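Local structure of mandelate racemase/muconate lactonizing enzyme (Roseovarius nubinhibens, 2QDD) at residues A178-I183 and V207-S212; I219-P222 and Q228-H231; G52-H57 and P65-G70; S58-H63 and E294-T299. The protein is of unknown function but belongs to the enolase superfamily, binds magnesium and probably abstracts a proton from a carboxylate substrate, as its relatives do. All coordinates share one frame; numbering follows the deposited sequence. Where two conformers were deposited one is given.

Interactions 1 and 2 lie in the barrel domain, interaction 3 in the N-terminal domain, and interaction 4 joins the two. Interactions 2, 3 and 4 are buried; interaction 1 is only partly so, and it alone has a water bridge beside its apolar pair. Neighbouring contacts touch: Leu-210 CD2 meets Ile-219 CD1 at 3.7 Å between interactions 1 and 2, while residues 52-57 pack on both segments of interaction 4. Their chemistry differs accordingly: methyl on methyl between the outer helices, sulfur on an amide beside the metal site, a methyl over a backbone carbonyl in interaction 3, and an aromatic ring on valine where the domains meet.

Interaction 1. Residues A178-I183 and V207-S212; sequences ARIEAI and VEVLNS
Ile-180 and Val-209 make the close part of this contact, with Ile-180 CD1 3.8 Å from Val-209 CG2. Their CA atoms are 9.1 Å apart, so the two side chains together span the gap between the helices, and they cross at about a right angle. Ile-180 bridges its share by carrying CG1 beside the backbone N (chi1 -74°) and then running extended to CD1. Phe-195 of strand 192-196 also packs on Ile-180, which closes this apolar side toward the barrel.

The other side is looser and polar. Glu-181 OE1 lies 4.2 Å from Ser-212 O, two acceptors that cannot bond directly. One water mediates instead, donating to Glu-181 OE1 at 3.0 Å and, weakly, to Ser-212 O at 3.4 Å. The same carboxylate oxygen also accepts a hydrogen bond from the backbone N of Arg-214, so the water is its second partner. A small buried surface of 102 Å² agrees with a contact resting on one methyl pair and one water. Helices 173-185 and 203-210 are neighbours in the outer layer of the modified TIM barrel, (beta/alpha)7beta, of the enolase superfamily.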
loop_
_atom_site.group_PDB
_atom_site.type_symbol
_atom_site.label_atom_id
_atom_site.label_comp_id
_atom_site.label_asym_id
_atom_site.label_seq_id
_atom_site.Cartn_x
_atom_site.Cartn_y
_atom_site.Cartn_z
ATOM N N ALA A 178 -21.054 5.153 30.018
ATOM C CA ALA A 178 -22.370 5.253 30.667
ATOM C C ALA A 178 -23.280 6.324 30.059
ATOM O O ALA A 178 -24.498 6.154 30.031
ATOM C CB ALA A 178 -22.213 5.478 32.165
ATOM N N ARG A 179 -22.683 7.416 29.581
ATOM C CA ARG A 179 -23.398 8.442 28.819
ATOM C C ARG A 179 -23.922 7.913 27.487
ATOM O O ARG A 179 -25.107 8.054 27.182
ATOM C CB ARG A 179 -22.497 9.647 28.555
ATOM C CG ARG A 179 -22.472 10.669 29.669
ATOM C CD ARG A 179 -21.343 11.654 29.450
ATOM N NE ARG A 179 -20.888 12.238 30.707
ATOM C CZ ARG A 179 -19.712 12.834 30.882
ATOM N NH1 ARG A 179 -18.850 12.940 29.877
ATOM N NH2 ARG A 179 -19.399 13.331 32.069
ATOM N N ILE A 180 -23.030 7.312 26.705
ATOM C CA ILE A 180 -23.366 6.807 25.379
ATOM C C ILE A 180 -24.474 5.752 25.457
ATOM O O ILE A 180 -25.457 5.834 24.721
ATOM C CB ILE A 180 -22.107 6.274 24.629
ATOM C CG1 ILE A 180 -21.237 7.439 24.140
ATOM C CG2 ILE A 180 -22.497 5.427 23.436
ATOM C CD1 ILE A 180 -19.795 7.057 23.885
ATOM N N GLU A 181 -24.331 4.797 26.376
ATOM C CA GLU A 181 -25.265 3.674 26.463
ATOM C C GLU A 181 -26.654 4.051 26.982
ATOM O O GLU A 181 -27.641 3.420 26.610
ATOM C CB GLU A 181 -24.681 2.510 27.273
ATOM C CG GLU A 181 -23.457 1.844 26.645
ATOM C CD GLU A 181 -23.783 0.804 25.573
ATOM O OE1 GLU A 181 -23.323 -0.352 25.717
ATOM O OE2 GLU A 181 -24.471 1.133 24.580
ATOM N N ALA A 182 -26.726 5.081 27.825
ATOM C CA ALA A 182 -28.013 5.594 28.300
ATOM C C ALA A 182 -28.747 6.382 27.217
ATOM O O ALA A 182 -29.934 6.152 26.977
ATOM C CB ALA A 182 -27.830 6.445 29.556
ATOM N N ILE A 183 -28.027 7.297 26.569
ATOM C CA ILE A 183 -28.590 8.206 25.564
ATOM C C ILE A 183 -29.076 7.458 24.315
ATOM O O ILE A 183 -30.147 7.762 23.772
ATOM C CB ILE A 183 -27.569 9.324 25.192
ATOM C CG1 ILE A 183 -27.461 10.351 26.323
ATOM C CG2 ILE A 183 -27.949 10.023 23.902
ATOM C CD1 ILE A 183 -26.296 11.305 26.170
ATOM N N VAL A 207 -10.637 4.336 21.148
ATOM C CA VAL A 207 -10.674 2.887 20.922
ATOM C C VAL A 207 -11.306 2.155 22.113
ATOM O O VAL A 207 -12.154 1.286 21.925
ATOM C CB VAL A 207 -9.263 2.335 20.563
ATOM C CG1 VAL A 207 -9.223 0.813 20.603
ATOM C CG2 VAL A 207 -8.845 2.828 19.183
ATOM N N GLU A 208 -10.930 2.551 23.328
ATOM C CA GLU A 208 -11.454 1.937 24.550
ATOM C C GLU A 208 -12.948 2.158 24.785
ATOM O O GLU A 208 -13.665 1.196 25.045
ATOM C CB GLU A 208 -10.646 2.355 25.786
ATOM C CG GLU A 208 -11.160 1.758 27.098
ATOM C CD GLU A 208 -10.587 2.427 28.338
ATOM O OE1 GLU A 208 -9.951 3.499 28.209
ATOM O OE2 GLU A 208 -10.779 1.881 29.449
ATOM N N VAL A 209 -13.426 3.402 24.698
ATOM C CA VAL A 209 -14.869 3.629 24.839
ATOM C C VAL A 209 -15.743 3.081 23.707
ATOM O O VAL A 209 -16.772 2.468 23.975
ATOM C CB VAL A 209 -15.309 5.041 25.402
ATOM C CG1 VAL A 209 -14.141 5.912 25.844
ATOM C CG2 VAL A 209 -16.257 5.778 24.473
ATOM N N LEU A 210 -15.314 3.259 22.457
ATOM C CA LEU A 210 -16.125 2.844 21.306
ATOM C C LEU A 210 -16.171 1.338 21.107
ATOM O O LEU A 210 -17.138 0.822 20.566
ATOM C CB LEU A 210 -15.703 3.555 20.018
ATOM C CG LEU A 210 -15.907 5.072 19.967
ATOM C CD1 LEU A 210 -15.426 5.648 18.646
ATOM C CD2 LEU A 210 -17.364 5.423 20.202
ATOM N N ASN A 211 -15.144 0.630 21.572
ATOM C CA ASN A 211 -15.184 -0.829 21.597
ATOM C C ASN A 211 -15.765 -1.431 22.877
ATOM O O ASN A 211 -15.792 -2.650 23.033
ATOM C CB ASN A 211 -13.807 -1.427 21.268
ATOM C CG ASN A 211 -13.384 -1.161 19.826
ATOM O OD1 ASN A 211 -14.221 -0.953 18.953
ATOM N ND2 ASN A 211 -12.082 -1.177 19.574
ATOM N N SER A 212 -16.239 -0.575 23.783
ATOM C CA SER A 212 -16.931 -1.019 24.999
ATOM C C SER A 212 -18.449 -0.893 24.895
ATOM O O SER A 212 -19.183 -1.288 25.806
ATOM C CB SER A 212 -16.437 -0.227 26.205
ATOM O OG SER A 212 -15.037 -0.362 26.351
HETATM O O HOH W 1 -21.572 -0.530 28.166
#

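Interaction 2. Residues I219-P222 and Q228-H231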
loop_
_atom_site.group_PDB
_atom_site.type_symbol
_atom_site.label_atom_id
_atom_site.label_comp_id
_atom_site.label_asym_id
_atom_site.label_seq_id
_atom_site.Cartn_x
_atom_site.Cartn_y
_atom_site.Cartn_z
ATOM N N ILE A 219 -20.218 9.275 15.460
ATOM C CA ILE A 219 -19.223 9.884 16.333
ATOM C C ILE A 219 -18.564 11.028 15.585
ATOM O O ILE A 219 -17.961 10.824 14.526
ATOM C CB ILE A 219 -18.135 8.869 16.786
ATOM C CG1 ILE A 219 -18.763 7.620 17.419
ATOM C CG2 ILE A 219 -17.128 9.533 17.735
ATOM C CD1 ILE A 219 -19.698 7.881 18.608
ATOM N N GLU A 220 -18.693 12.231 16.134
ATOM C CA GLU A 220 -18.152 13.417 15.491
ATOM C C GLU A 220 -16.771 13.729 16.045
ATOM O O GLU A 220 -16.605 13.900 17.260
ATOM C CB GLU A 220 -19.097 14.608 15.654
ATOM C CG GLU A 220 -18.743 15.812 14.789
ATOM C CD GLU A 220 -19.515 17.070 15.177
ATOM O OE1 GLU A 220 -20.708 16.956 15.546
ATOM O OE2 GLU A 220 -18.927 18.174 15.105
ATOM N N GLN A 221 -15.799 13.769 15.130
ATOM C CA GLN A 221 -14.421 14.217 15.367
ATOM C C GLN A 221 -13.840 13.842 16.741
ATOM O O GLN A 221 -13.697 14.702 17.619
ATOM C CB GLN A 221 -14.276 15.714 15.046
ATOM C CG GLN A 221 -12.841 16.247 15.064
ATOM C CD GLN A 221 -12.143 16.189 13.734
ATOM O OE1 GLN A 221 -12.698 16.574 12.711
ATOM N NE2 GLN A 221 -10.894 15.738 13.744
ATOM N N PRO A 222 -13.527 12.546 16.942
ATOM C CA PRO A 222 -13.107 12.117 18.276
ATOM C C PRO A 222 -11.733 12.669 18.684
ATOM O O PRO A 222 -11.502 12.928 19.865
ATOM C CB PRO A 222 -13.100 10.585 18.174
ATOM C CG PRO A 222 -12.923 10.289 16.729
ATOM C CD PRO A 222 -13.544 11.431 15.973
ATOM N N GLN A 228 -5.025 10.762 13.405
ATOM C CA GLN A 228 -5.510 10.128 14.617
ATOM C C GLN A 228 -6.925 9.591 14.427
ATOM O O GLN A 228 -7.248 8.503 14.904
ATOM C CB GLN A 228 -5.473 11.124 15.771
ATOM C CG GLN A 228 -4.103 11.345 16.375
ATOM C CD GLN A 228 -4.092 12.486 17.373
ATOM O OE1 GLN A 228 -5.006 12.626 18.186
ATOM N NE2 GLN A 228 -3.056 13.312 17.314
ATOM N N CYS A 229 -7.761 10.356 13.725
ATOM C CA CYS A 229 -9.147 9.973 13.462
ATOM C C CYS A 229 -9.276 8.748 12.548
ATOM O O CYS A 229 -10.127 7.884 12.776
ATOM C CB CYS A 229 -9.931 11.159 12.897
ATOM S SG CYS A 229 -10.397 12.394 14.147
ATOM N N ALA A 230 -8.416 8.682 11.533
ATOM C CA ALA A 230 -8.350 7.551 10.610
ATOM C C ALA A 230 -7.855 6.274 11.292
ATOM O O ALA A 230 -8.269 5.165 10.933
ATOM C CB ALA A 230 -7.451 7.903 9.425
ATOM N N HIS A 231 -6.963 6.448 12.266
ATOM C CA HIS A 231 -6.484 5.365 13.121
ATOM C C HIS A 231 -7.626 4.731 13.908
ATOM O O HIS A 231 -7.789 3.514 13.871
ATOM C CB HIS A 231 -5.385 5.873 14.068
ATOM C CG HIS A 231 -4.782 4.807 14.932
ATOM N ND1 HIS A 231 -3.589 4.191 14.624
ATOM C CD2 HIS A 231 -5.204 4.253 16.094
ATOM C CE1 HIS A 231 -3.303 3.301 15.557
ATOM N NE2 HIS A 231 -4.269 3.317 16.458
#
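Pro-222 and Cys-229 mark the closest backbone approach, their CA atoms 6.6 Å apart, where the chain leaving strand 218-220 passes helix 226-233. Just before Pro-222, Gln-221 adopts a positive phi (phi 37°, psi 72°), which ends the extended course of the strand. Cys-229 faces the loop, and its SG is the one atom of the helix segment that both loop residues reach. Pro-222 touches the sulfur through its ring carbons, with CD 3.8 Å from Cys-229 SG and CG a little farther at 4.2 Å. From the other residue comes an amide: Gln-221 NE2 stands 3.4 Å from Cys-229 SG, a close polar-to-sulfur contact without a hydrogen bond. The CB of Gln-221 starts away from the helix, and a bend at chi2 (91°) brings the amide back to the sulfur. That amide is held at both ends, since OE1 accepts from Asp-243 N and NE2 donates to Cys-223 O, which fixes its rotation. Asp-243 and, in the strand itself, Glu-220 belong to the magnesium site, which holds no metal in this chain; the glutamine is thus placed next to that site, consistent with a second-shell role. Strand 218-220 runs between parallel strands 192-196 and 240-242, and Leu-242 of the latter touches both Gln-221 and Cys-229, so the contact belongs to the beta-alpha-beta unit 218-220, 226-233, 240-242.

Interaction 3. Residues G52-H57 and P65-G70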
loop_
_atom_site.group_PDB
_atom_site.type_symbol
_atom_site.label_atom_id
_atom_site.label_comp_id
_atom_site.label_asym_id
_atom_site.label_seq_id
_atom_site.Cartn_x
_atom_site.Cartn_y
_atom_site.Cartn_z
ATOM N N GLY A 52 -18.512 37.175 9.244
ATOM C CA GLY A 52 -17.560 36.234 9.823
ATOM C C GLY A 52 -17.590 36.290 11.337
ATOM O O GLY A 52 -17.235 37.308 11.940
ATOM N N CYS A 53 -18.019 35.199 11.955
ATOM C CA CYS A 53 -18.033 35.117 13.406
ATOM C C CYS A 53 -17.439 33.805 13.945
ATOM O O CYS A 53 -18.152 32.808 14.076
ATOM C CB CYS A 53 -19.442 35.357 13.941
ATOM S SG CYS A 53 -19.531 35.376 15.727
ATOM N N PRO A 54 -16.124 33.807 14.244
ATOM C CA PRO A 54 -15.438 32.679 14.885
ATOM C C PRO A 54 -16.001 32.346 16.261
ATOM O O PRO A 54 -16.437 33.243 16.982
ATOM C CB PRO A 54 -13.994 33.180 15.013
ATOM C CG PRO A 54 -13.856 34.221 13.948
ATOM C CD PRO A 54 -15.185 34.908 13.946
ATOM N N TRP A 55 -15.997 31.066 16.620
ATOM C CA TRP A 55 -16.472 30.643 17.940
ATOM C C TRP A 55 -15.419 30.899 19.023
ATOM O O TRP A 55 -14.731 29.980 19.474
ATOM C CB TRP A 55 -16.902 29.176 17.927
ATOM C CG TRP A 55 -17.673 28.779 19.153
ATOM C CD1 TRP A 55 -17.197 28.099 20.242
ATOM C CD2 TRP A 55 -19.058 29.036 19.415
ATOM N NE1 TRP A 55 -18.201 27.919 21.167
ATOM C CE2 TRP A 55 -19.353 28.485 20.684
ATOM C CE3 TRP A 55 -20.081 29.678 18.698
ATOM C CZ2 TRP A 55 -20.627 28.559 21.256
ATOM C CZ3 TRP A 55 -21.353 29.749 19.268
ATOM C CH2 TRP A 55 -21.612 29.190 20.536
ATOM N N GLY A 56 -15.296 32.156 19.434
ATOM C CA GLY A 56 -14.123 32.612 20.174
ATOM C C GLY A 56 -12.856 32.560 19.338
ATOM O O GLY A 56 -12.910 32.549 18.109
ATOM N N HIS A 57 -11.711 32.528 20.011
ATOM C CA HIS A 57 -10.420 32.505 19.332
ATOM C C HIS A 57 -9.645 31.207 19.578
ATOM O O HIS A 57 -8.495 31.094 19.167
ATOM C CB HIS A 57 -9.579 33.731 19.719
ATOM C CG HIS A 57 -9.448 33.945 21.195
ATOM N ND1 HIS A 57 -8.585 33.209 21.981
ATOM C CD2 HIS A 57 -10.064 34.816 22.029
ATOM C CE1 HIS A 57 -8.684 33.611 23.236
ATOM N NE2 HIS A 57 -9.574 34.585 23.292
ATOM N N PRO A 65 -10.249 40.054 15.921
ATOM C CA PRO A 65 -9.262 41.070 15.529
ATOM C C PRO A 65 -8.445 40.707 14.285
ATOM O O PRO A 65 -8.114 41.589 13.491
ATOM C CB PRO A 65 -8.357 41.184 16.762
ATOM C CG PRO A 65 -9.169 40.649 17.889
ATOM C CD PRO A 65 -10.007 39.571 17.295
ATOM N N GLY A 66 -8.148 39.421 14.105
ATOM C CA GLY A 66 -7.473 38.955 12.891
ATOM C C GLY A 66 -8.319 39.032 11.641
ATOM O O GLY A 66 -7.796 39.248 10.547
ATOM N N LEU A 67 -9.627 38.855 11.808
ATOM C CA LEU A 67 -10.577 38.947 10.697
ATOM C C LEU A 67 -10.609 40.357 10.114
ATOM O O LEU A 67 -10.530 40.537 8.896
ATOM C CB LEU A 67 -11.979 38.517 11.150
ATOM C CG LEU A 67 -12.852 37.731 10.167
ATOM C CD1 LEU A 67 -13.889 36.890 10.907
ATOM C CD2 LEU A 67 -13.525 38.616 9.131
ATOM N N ARG A 68 -10.702 41.350 10.992
ATOM C CA ARG A 68 -10.704 42.750 10.577
ATOM C C ARG A 68 -9.361 43.219 10.031
ATOM O O ARG A 68 -9.325 43.978 9.056
ATOM C CB ARG A 68 -11.194 43.642 11.715
ATOM C CG ARG A 68 -12.681 43.446 12.014
ATOM C CD ARG A 68 -13.151 44.300 13.176
ATOM N NE ARG A 68 -12.653 43.823 14.465
ATOM C CZ ARG A 68 -13.273 42.928 15.230
ATOM N NH1 ARG A 68 -14.421 42.389 14.836
ATOM N NH2 ARG A 68 -12.742 42.568 16.390
ATOM N N ALA A 69 -8.265 42.746 10.638
ATOM C CA ALA A 69 -6.907 42.974 10.109
ATOM C C ALA A 69 -6.689 42.363 8.730
ATOM O O ALA A 69 -6.034 42.959 7.880
ATOM C CB ALA A 69 -5.844 42.475 11.090
ATOM N N GLY A 70 -7.255 41.176 8.515
ATOM C CA GLY A 70 -7.226 40.520 7.212
ATOM C C GLY A 70 -7.974 41.274 6.130
ATOM O O GLY A 70 -7.472 41.400 5.009
#
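Leu-67 sets a methyl against bare main chain: its CD1 lies 3.5 Å from Gly-52 O. The approach is over the flat face of the peptide, since CD1 stands well above the plane of the carbonyl group and meets the C=O bond nearly at a right angle (C=O...CD1 about 92°). The carbon is nearly as close, with Gly-52 C 3.8 Å from Leu-67 CD1. Gly-52 has no side chain on this side, which is what lets the leucine come down onto the backbone, the CA atoms of the two residues being 7.5 Å apart.

The setting is the N-terminal alpha+beta domain of the enolase superfamily, where helix 64-78 packs on the antiparallel sheet ending at strand 47-52. Gly-52 is tied into that sheet by a backbone hydrogen bond with Thr-36. The leucine holds CD1 over the carbonyl with chi1 at -143°, off the staggered positions. Tyr-102 and Pro-106 of helix 101-119 also pack on it, so the leucine is gripped from a second helix as well. Elsewhere on helix 64-78, Ala-69 packs against Gly-66 of a neighbouring subunit.

Only one branch of the leucine makes the close contact: CD2 comes no nearer than 4.7 Å to Gly-52 CA, whereas CD1 also meets the Pro-54 ring, whose CD lies 3.9 Å from Leu-67 CD1.

Interaction 4. Residues S58-H63 and E294-T299; sequences SYLPAH and EDVGGT
Tyr-59 and Val-296 are the nearest residues of two irregular loops, with CA atoms 9.1 Å apart and no hydrogen bond across the gap. Val-296 fills that gap by using both its methyls, one for each residue of the facing loop. CG1 meets one side of the tyrosine ring, 3.7 Å from Tyr-59 CD2 and equally close to CE2, on a slanting approach. CG2 goes to the leucine, lying 4.0 Å from Leu-60 CD1. This division follows from the valine rotamer, in which CG1 is anti to the backbone N (chi1 176°) and CG2 lies beside it.

The two loops come from different domains. Residues 58-63 connect strand 47-52 to helix 64-78 in the N-terminal domain, and residues 294-299 follow barrel strand 290-293, so the contact lies where the capping domain meets the C-terminal ends of the barrel strands, the location of the active site in the enolase superfamily. Tyr-59 reaches into that site: with its ring swung anti to N (chi1 179°), OH hydrogen-bonds to Glu-244, a residue of the magnesium site, and to Lys-267.

Next to Val-296, Asp-295 OD2 accepts a weak, bent bond from Val-296 N at 2.7 Å (143° at the hydrogen). The same carboxylate oxygen also takes the backbone N of Asn-269, from helix 268-271.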
loop_
_atom_site.group_PDB
_atom_site.type_symbol
_atom_site.label_atom_id
_atom_site.label_comp_id
_atom_site.label_asym_id
_atom_site.label_seq_id
_atom_site.Cartn_x
_atom_site.Cartn_y
_atom_site.Cartn_z
ATOM N N SER A 58 -10.284 30.236 20.236
ATOM C CA SER A 58 -9.616 28.992 20.608
ATOM C C SER A 58 -10.143 27.777 19.839
ATOM O O SER A 58 -9.519 26.715 19.844
ATOM C CB SER A 58 -9.696 28.768 22.124
ATOM O OG SER A 58 -10.883 28.091 22.494
ATOM N N TYR A 59 -11.283 27.942 19.173
ATOM C CA TYR A 59 -11.963 26.839 18.492
ATOM C C TYR A 59 -11.256 26.399 17.203
ATOM O O TYR A 59 -11.017 25.208 16.996
ATOM C CB TYR A 59 -13.426 27.213 18.215
ATOM C CG TYR A 59 -14.225 26.151 17.497
ATOM C CD1 TYR A 59 -14.456 24.904 18.078
ATOM C CD2 TYR A 59 -14.761 26.399 16.240
ATOM C CE1 TYR A 59 -15.188 23.924 17.409
ATOM C CE2 TYR A 59 -15.489 25.430 15.561
ATOM C CZ TYR A 59 -15.698 24.197 16.149
ATOM O OH TYR A 59 -16.427 23.242 15.472
ATOM N N LEU A 60 -10.935 27.370 16.352
ATOM C CA LEU A 60 -10.319 27.146 15.051
ATOM C C LEU A 60 -9.223 28.209 14.866
ATOM O O LEU A 60 -9.162 29.161 15.653
ATOM C CB LEU A 60 -11.380 27.276 13.944
ATOM C CG LEU A 60 -12.328 26.102 13.703
ATOM C CD1 LEU A 60 -13.373 26.483 12.682
ATOM C CD2 LEU A 60 -11.611 24.813 13.299
ATOM N N PRO A 61 -8.340 28.051 13.847
ATOM C CA PRO A 61 -7.432 29.148 13.474
ATOM C C PRO A 61 -8.142 30.394 12.950
ATOM O O PRO A 61 -8.126 30.665 11.743
ATOM C CB PRO A 61 -6.555 28.529 12.379
ATOM C CG PRO A 61 -6.694 27.069 12.558
ATOM C CD PRO A 61 -8.085 26.853 13.029
ATOM N N ALA A 62 -8.729 31.150 13.874
ATOM C CA ALA A 62 -9.650 32.239 13.565
ATOM C C ALA A 62 -9.865 33.087 14.813
ATOM O O ALA A 62 -10.020 32.556 15.909
ATOM C CB ALA A 62 -10.980 31.685 13.084
ATOM N N HIS A 63 -9.870 34.404 14.631
ATOM C CA HIS A 63 -10.201 35.360 15.686
ATOM C C HIS A 63 -10.706 36.670 15.096
ATOM O O HIS A 63 -10.264 37.085 14.016
ATOM C CB HIS A 63 -9.022 35.599 16.651
ATOM C CG HIS A 63 -7.791 36.172 16.012
ATOM N ND1 HIS A 63 -7.025 37.138 16.629
ATOM C CD2 HIS A 63 -7.180 35.907 14.832
ATOM C CE1 HIS A 63 -6.004 37.454 15.852
ATOM N NE2 HIS A 63 -6.072 36.719 14.757
ATOM N N GLU A 294 -23.653 24.086 8.082
ATOM C CA GLU A 294 -23.950 25.087 9.104
ATOM C C GLU A 294 -22.764 26.047 9.130
ATOM O O GLU A 294 -21.793 25.828 8.420
ATOM C CB GLU A 294 -24.109 24.412 10.465
ATOM C CG GLU A 294 -22.899 23.590 10.910
ATOM C CD GLU A 294 -23.252 22.584 11.983
ATOM O OE1 GLU A 294 -24.191 21.785 11.770
ATOM O OE2 GLU A 294 -22.594 22.597 13.048
ATOM N N ASP A 295 -22.819 27.108 9.926
ATOM C CA ASP A 295 -21.594 27.859 10.170
ATOM C C ASP A 295 -21.091 27.729 11.601
ATOM O O ASP A 295 -21.727 27.080 12.439
ATOM C CB ASP A 295 -21.686 29.318 9.687
ATOM C CG ASP A 295 -20.334 29.865 9.183
ATOM O OD1 ASP A 295 -20.285 31.006 8.671
ATOM O OD2 ASP A 295 -19.311 29.157 9.311
ATOM N N VAL A 296 -19.934 28.334 11.856
ATOM C CA VAL A 296 -19.152 28.152 13.079
ATOM C C VAL A 296 -19.834 28.872 14.245
ATOM O O VAL A 296 -19.808 28.400 15.383
ATOM C CB VAL A 296 -17.703 28.684 12.870
ATOM C CG1 VAL A 296 -16.885 28.606 14.143
ATOM C CG2 VAL A 296 -17.011 27.908 11.763
ATOM N N GLY A 297 -20.455 30.006 13.945
ATOM C CA GLY A 297 -21.237 30.738 14.931
ATOM C C GLY A 297 -21.769 32.043 14.386
ATOM O O GLY A 297 -21.571 32.368 13.208
ATOM N N GLY A 298 -22.453 32.785 15.251
ATOM C CA GLY A 298 -22.884 34.141 14.941
ATOM C C GLY A 298 -24.351 34.250 14.598
ATOM O O GLY A 298 -25.156 33.399 14.983
ATOM N N THR A 299 -24.693 35.304 13.864
ATOM C CA THR A 299 -26.078 35.722 13.726
ATOM C C THR A 299 -26.770 34.942 12.619
ATOM O O THR A 299 -26.141 34.134 11.924
ATOM C CB THR A 299 -26.209 37.236 13.432
ATOM O OG1 THR A 299 -25.856 37.497 12.068
ATOM C CG2 THR A 299 -25.332 38.065 14.355
#